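Local atomic coordinates of phospho-2-dehydro-3-deoxyheptonate aldolase (Francisella tularensis, PDB entry 3TQK), a protein that probably condenses phosphoenolpyruvate with D-erythrose 4-phosphate to give 3-deoxy-D-arabino-heptulosonate 7-phosphate, the first step of chorismate biosynthesis. Residues K11-P15 against N117-R121. Residues are numbered along the deposited sequence.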
loop_
_atom_site.group_PDB
_atom_site.type_symbol
_atom_site.label_atom_id
_atom_site.label_comp_id
_atom_site.label_asym_id
_atom_site.label_seq_id
_atom_site.Cartn_x
_atom_site.Cartn_y
_atom_site.Cartn_z
ATOM N N LYS A 11 -3.888 22.565 0.184
ATOM C CA LYS A 11 -3.525 23.405 1.315
ATOM C C LYS A 11 -2.014 23.322 1.535
ATOM O O LYS A 11 -1.354 22.352 1.108
ATOM C CB LYS A 11 -4.301 22.972 2.553
ATOM C CG LYS A 11 -5.823 22.918 2.365
ATOM C CD LYS A 11 -6.511 22.521 3.663
ATOM C CE LYS A 11 -8.029 22.587 3.555
ATOM N NZ LYS A 11 -8.710 22.147 4.817
ATOM N N VAL A 12 -1.463 24.337 2.193
ATOM C CA VAL A 12 -0.018 24.409 2.410
ATOM C C VAL A 12 0.419 23.383 3.442
ATOM O O VAL A 12 -0.278 23.135 4.421
ATOM C CB VAL A 12 0.404 25.810 2.879
ATOM C CG1 VAL A 12 1.869 25.844 3.232
ATOM C CG2 VAL A 12 0.111 26.824 1.799
ATOM N N LEU A 13 1.567 22.771 3.185
ATOM C CA LEU A 13 2.257 21.894 4.128
ATOM C C LEU A 13 3.639 22.497 4.419
ATOM O O LEU A 13 4.358 22.856 3.492
ATOM C CB LEU A 13 2.420 20.503 3.529
ATOM C CG LEU A 13 3.004 19.436 4.457
ATOM C CD1 LEU A 13 2.087 19.167 5.639
ATOM C CD2 LEU A 13 3.276 18.140 3.685
ATOM N N ILE A 14 4.002 22.611 5.699
ATOM C CA ILE A 14 5.311 23.127 6.082
ATOM C C ILE A 14 6.337 21.993 5.961
ATOM O O ILE A 14 6.133 20.923 6.541
ATOM C CB ILE A 14 5.331 23.672 7.535
ATOM C CG1 ILE A 14 4.197 24.672 7.780
ATOM C CG2 ILE A 14 6.649 24.372 7.817
ATOM C CD1 ILE A 14 4.185 25.860 6.832
ATOM N N PRO A 15 7.437 22.220 5.206
ATOM C CA PRO A 15 8.428 21.160 4.996
ATOM C C PRO A 15 9.171 20.783 6.257
ATOM O O PRO A 15 9.275 21.593 7.176
ATOM C CB PRO A 15 9.381 21.742 3.956
ATOM C CG PRO A 15 9.116 23.180 3.899
ATOM C CD PRO A 15 7.742 23.427 4.421
ATOM N N ASN A 117 -0.404 20.052 9.738
ATOM C CA ASN A 117 0.858 20.724 10.099
ATOM C C ASN A 117 1.070 20.687 11.614
ATOM O O ASN A 117 2.154 20.361 12.085
ATOM C CB ASN A 117 0.885 22.152 9.571
ATOM C CG ASN A 117 1.031 22.209 8.071
ATOM O OD1 ASN A 117 2.085 21.889 7.536
ATOM N ND2 ASN A 117 -0.027 22.635 7.378
ATOM N N LYS A 118 0.008 20.989 12.364
ATOM C CA LYS A 118 0.054 20.930 13.825
ATOM C C LYS A 118 0.380 19.513 14.300
ATOM O O LYS A 118 1.227 19.309 15.170
ATOM C CB LYS A 118 -1.274 21.393 14.421
ATOM C CG LYS A 118 -1.265 21.514 15.935
ATOM C CD LYS A 118 -2.503 22.251 16.424
ATOM C CE LYS A 118 -2.776 21.957 17.877
ATOM N NZ LYS A 118 -3.936 22.727 18.393
ATOM N N GLY A 119 -0.290 18.539 13.695
ATOM C CA GLY A 119 -0.060 17.139 13.982
ATOM C C GLY A 119 1.392 16.768 13.832
ATOM O O GLY A 119 1.980 16.168 14.737
ATOM N N LEU A 120 1.970 17.119 12.689
ATOM C CA LEU A 120 3.346 16.751 12.404
ATOM C C LEU A 120 4.269 17.424 13.393
ATOM O O LEU A 120 5.211 16.811 13.863
ATOM C CB LEU A 120 3.751 17.114 10.969
ATOM C CG LEU A 120 3.215 16.178 9.893
ATOM C CD1 LEU A 120 3.298 16.816 8.488
ATOM C CD2 LEU A 120 3.967 14.861 9.958
ATOM N N ARG A 121 3.974 18.672 13.717
ATOM C CA ARG A 121 4.782 19.442 14.646
ATOM C C ARG A 121 4.765 18.855 16.042
ATOM O O ARG A 121 5.817 18.674 16.655
ATOM C CB ARG A 121 4.295 20.886 14.690
ATOM C CG ARG A 121 5.159 21.804 15.529
ATOM C CD ARG A 121 4.586 23.217 15.514
ATOM N NE ARG A 121 4.767 23.849 14.212
ATOM C CZ ARG A 121 5.897 24.414 13.793
ATOM N NH1 ARG A 121 6.989 24.435 14.557
ATOM N NH2 ARG A 121 5.943 24.960 12.587
#
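A single amide side chain, that of Asn117 in the first turn of helix 116-132, reads the extended backbone of residues 12-14. Asn117 ND2 donates to Val12 O at 3.0 Å with an N-H...O angle of 166°, and Asn117 OD1 accepts from Ile14 N at 2.8 Å and 173°. Both bonds are nearly straight and of ordinary length, so the two ends of the amide are matched to a backbone acceptor and donor that flank Leu13, much as a neighbouring strand would match them. The closest CA atoms, those of Leu13 and Asn117, are 6.2 Å apart. Meanwhile the main-chain O of Asn117 stays in the helix, accepting from Arg121 N at 3.0 Å. One turn along, Leu120 meets Leu13 in an apolar contact, CD1 to CD1 at 3.9 Å, and Leu13 CD1 also lies 3.3 Å from Asn117 OD1. Other polar groups are satisfied outside the pair: Ile14 O by Tyr149 OH, Arg121 NH1 by a salt bridge to Asp22, and Lys118 NZ by one to Asp109. Far from the manganese site, the contact fastens the N-terminal arm to a helix outside the TIM barrel's strands. The loop held here joins strand 7-11, where Lys11 pairs antiparallel with a strand of the second subunit, to helix 16-22, which has Pro15 at its N-cap position and whose Leu19 packs on Leu120 and Arg121.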